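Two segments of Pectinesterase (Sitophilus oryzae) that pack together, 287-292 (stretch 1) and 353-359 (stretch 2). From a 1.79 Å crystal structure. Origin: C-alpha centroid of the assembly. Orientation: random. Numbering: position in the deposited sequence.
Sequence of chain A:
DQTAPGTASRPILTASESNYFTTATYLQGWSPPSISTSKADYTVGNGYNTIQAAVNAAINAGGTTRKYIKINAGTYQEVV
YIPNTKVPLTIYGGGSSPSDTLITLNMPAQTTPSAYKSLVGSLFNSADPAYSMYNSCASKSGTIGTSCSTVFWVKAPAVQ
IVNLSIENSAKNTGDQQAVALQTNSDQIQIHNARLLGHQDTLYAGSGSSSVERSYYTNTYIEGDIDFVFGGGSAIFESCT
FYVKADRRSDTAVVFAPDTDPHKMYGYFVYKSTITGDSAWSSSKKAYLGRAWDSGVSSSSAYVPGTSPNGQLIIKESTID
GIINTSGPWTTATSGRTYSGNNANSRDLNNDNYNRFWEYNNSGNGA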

# COMPACT_ATOMS: atom_id res chain seq x y z
N TYR A 287 -16.11 4.67 -2.43
CA TYR A 287 -15.57 4.69 -3.79
C TYR A 287 -14.38 3.75 -3.92
O TYR A 287 -13.61 3.55 -2.99
CB TYR A 287 -15.16 6.07 -4.17
CG TYR A 287 -16.30 7.05 -4.14
CD1 TYR A 287 -17.15 7.18 -5.24
CD2 TYR A 287 -16.53 7.84 -3.02
CE1 TYR A 287 -18.19 8.09 -5.22
CE2 TYR A 287 -17.57 8.75 -3.00
CZ TYR A 287 -18.40 8.87 -4.10
OH TYR A 287 -19.42 9.77 -4.06
N LEU A 288 -14.24 3.15 -5.10
CA LEU A 288 -13.09 2.32 -5.39
C LEU A 288 -11.80 3.14 -5.43
O LEU A 288 -10.74 2.64 -5.05
CB LEU A 288 -13.29 1.62 -6.73
CG LEU A 288 -14.39 0.56 -6.78
CD1 LEU A 288 -14.50 -0.02 -8.19
CD2 LEU A 288 -14.17 -0.56 -5.76
N GLY A 289 -11.86 4.40 -5.88
CA GLY A 289 -10.64 5.16 -6.00
C GLY A 289 -10.79 6.64 -6.32
O GLY A 289 -11.87 7.11 -6.71
N ARG A 290 -9.68 7.34 -6.11
CA ARG A 290 -9.48 8.69 -6.59
C ARG A 290 -8.00 8.91 -6.86
O ARG A 290 -7.14 8.26 -6.28
CB ARG A 290 -9.97 9.72 -5.57
CG ARG A 290 -9.16 9.83 -4.29
CD ARG A 290 -9.83 10.82 -3.34
NE ARG A 290 -9.16 10.89 -2.05
CZ ARG A 290 -9.27 11.91 -1.20
NH1 ARG A 290 -10.06 12.95 -1.46
NH2 ARG A 290 -8.59 11.89 -0.07
N ALA A 291 -7.70 9.86 -7.73
CA ALA A 291 -6.33 10.15 -8.06
C ALA A 291 -5.70 10.93 -6.92
O ALA A 291 -6.31 11.90 -6.40
CB ALA A 291 -6.27 10.95 -9.35
N TRP A 292 -4.53 10.47 -6.49
CA TRP A 292 -3.67 11.27 -5.61
C TRP A 292 -2.80 12.10 -6.54
O TRP A 292 -1.86 11.61 -7.16
CB TRP A 292 -2.83 10.43 -4.65
CG TRP A 292 -1.89 11.27 -3.78
CD1 TRP A 292 -2.04 12.60 -3.42
CD2 TRP A 292 -0.67 10.83 -3.17
NE1 TRP A 292 -0.97 13.01 -2.62
CE2 TRP A 292 -0.13 11.93 -2.46
CE3 TRP A 292 0.01 9.61 -3.15
CZ2 TRP A 292 1.07 11.84 -1.75
CZ3 TRP A 292 1.20 9.52 -2.47
CH2 TRP A 292 1.72 10.63 -1.77
N TYR A 353 -7.68 12.15 -19.27
CA TYR A 353 -8.64 11.42 -18.48
C TYR A 353 -7.90 10.67 -17.38
O TYR A 353 -6.68 10.49 -17.45
CB TYR A 353 -9.34 10.38 -19.35
CG TYR A 353 -10.10 10.96 -20.51
CD1 TYR A 353 -11.44 11.32 -20.36
CD2 TYR A 353 -9.50 11.14 -21.75
CE1 TYR A 353 -12.15 11.86 -21.42
CE2 TYR A 353 -10.20 11.67 -22.83
CZ TYR A 353 -11.52 12.04 -22.65
OH TYR A 353 -12.24 12.57 -23.69
N ASN A 354 -8.65 10.20 -16.39
CA ASN A 354 -8.11 9.31 -15.39
C ASN A 354 -7.77 7.96 -16.00
O ASN A 354 -8.16 7.66 -17.14
CB ASN A 354 -9.06 9.17 -14.23
CG ASN A 354 -9.15 10.44 -13.43
OD1 ASN A 354 -10.04 11.26 -13.66
ND2 ASN A 354 -8.18 10.65 -12.53
N ARG A 355 -7.01 7.16 -15.26
CA ARG A 355 -6.58 5.84 -15.73
C ARG A 355 -7.02 4.77 -14.76
O ARG A 355 -6.22 3.91 -14.34
CB ARG A 355 -5.04 5.77 -15.95
CG ARG A 355 -4.40 6.96 -16.69
CD ARG A 355 -3.01 7.28 -16.08
NE ARG A 355 -2.08 6.41 -16.72
CZ ARG A 355 -0.84 6.15 -16.36
NH1 ARG A 355 -0.24 6.68 -15.29
NH2 ARG A 355 -0.19 5.30 -17.14
N PHE A 356 -8.29 4.80 -14.42
CA PHE A 356 -8.90 3.79 -13.58
C PHE A 356 -9.79 2.91 -14.44
O PHE A 356 -10.69 3.41 -15.11
CB PHE A 356 -9.75 4.44 -12.49
CG PHE A 356 -9.02 5.43 -11.63
CD1 PHE A 356 -7.67 5.30 -11.36
CD2 PHE A 356 -9.70 6.50 -11.09
CE1 PHE A 356 -7.01 6.22 -10.56
CE2 PHE A 356 -9.06 7.43 -10.29
CZ PHE A 356 -7.71 7.29 -10.03
N TRP A 357 -9.53 1.61 -14.45
CA TRP A 357 -10.25 0.71 -15.35
C TRP A 357 -10.59 -0.61 -14.68
O TRP A 357 -9.96 -1.00 -13.71
CB TRP A 357 -9.41 0.38 -16.60
CG TRP A 357 -8.61 1.53 -17.16
CD1 TRP A 357 -7.30 1.83 -16.88
CD2 TRP A 357 -9.04 2.48 -18.12
NE1 TRP A 357 -6.91 2.93 -17.59
CE2 TRP A 357 -7.96 3.35 -18.37
CE3 TRP A 357 -10.25 2.69 -18.80
CZ2 TRP A 357 -8.05 4.43 -19.26
CZ3 TRP A 357 -10.34 3.76 -19.67
CH2 TRP A 357 -9.22 4.61 -19.90
N GLU A 358 -11.57 -1.31 -15.24
CA GLU A 358 -11.93 -2.63 -14.75
C GLU A 358 -12.03 -3.62 -15.89
O GLU A 358 -12.26 -3.22 -17.02
CB GLU A 358 -13.27 -2.57 -14.07
CG GLU A 358 -13.30 -1.77 -12.80
CD GLU A 358 -14.71 -1.61 -12.33
OE1 GLU A 358 -15.24 -0.51 -12.52
OE2 GLU A 358 -15.31 -2.60 -11.85
N TYR A 359 -11.94 -4.91 -15.59
CA TYR A 359 -12.22 -5.94 -16.59
C TYR A 359 -12.75 -7.17 -15.88
O TYR A 359 -12.06 -7.73 -15.03
CB TYR A 359 -10.94 -6.34 -17.34
CG TYR A 359 -11.17 -7.49 -18.32
CD1 TYR A 359 -11.93 -7.31 -19.45
CD2 TYR A 359 -10.59 -8.74 -18.12
CE1 TYR A 359 -12.15 -8.34 -20.36
CE2 TYR A 359 -10.80 -9.79 -19.02
CZ TYR A 359 -11.59 -9.58 -20.13
OH TYR A 359 -11.82 -10.59 -21.05

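How do the two backbones lie against each other? They run roughly antiparallel, the end-to-end directions of the touching parts being 154° apart, but they are not paired as neighbouring strands of one sheet. The CA of Gly289 lies 7.9 Å from the CA of Phe356, and the CA of Ala291 lies 7.6 Å from the CA of Asn354. Those spacings are too wide for backbone hydrogen bonds, and no hydrogen bond of any kind crosses between the stretches. The space is filled instead by side chains of stretch 2: Asn354, Phe356 and Glu358, alternate residues of an extended chain, all point their CA-to-CB bonds toward stretch 1, while Arg355 and Trp357 stay out of reach. The contact is small, burying 178 Å² in all.

What does stretch 1 offer where it begins? Tyr287 makes no contact. The chain turns a corner at Leu288, whose CA-to-CB bond points toward stretch 2. CD1 of Leu288 comes within 4.4 Å of OE1 of Glu358, a loose touch between a methyl group and a carboxylate. The leucine has nothing polar to offer in its side chain, and OE1 of Glu358 is hydrogen-bonded elsewhere in the structure.

How does the Phe356 ring meet the backbone at Gly289 and Arg290? Phe356 gives up more area to the contact than any other residue in the two stretches, and its ring reaches across the gap to the main chain. At Gly289 the carbonyl carbon C stands 4.4 Å from CE2 of Phe356. Glycine has no side chain here, but an ideal CB on Gly289 would point toward stretch 2 and sit 4.4 Å from CE2 of Phe356. The next residue comes closer, with C of Arg290 3.6 Å from CZ of Phe356. The arginine takes part through its backbone: its CA-to-CB bond points away, and its guanidinium group is hydrogen-bonded elsewhere.

What closes the contact at Ala291? The backbone N of Ala291 approaches CZ of Phe356 to 3.4 Å, the closest approach between the stretches, at the edge of the ring and near its plane. The small side chain, set sideways, adds an apolar contact, with CB of Ala291 4.0 Å from CZ of Phe356. CB of Ala291 also lies 3.7 Å from ND2 of Asn354, a van der Waals contact, since a methyl group cannot accept a hydrogen bond from the amide. Beyond it, Trp292 points its CA-to-CB bond away and the contact ends.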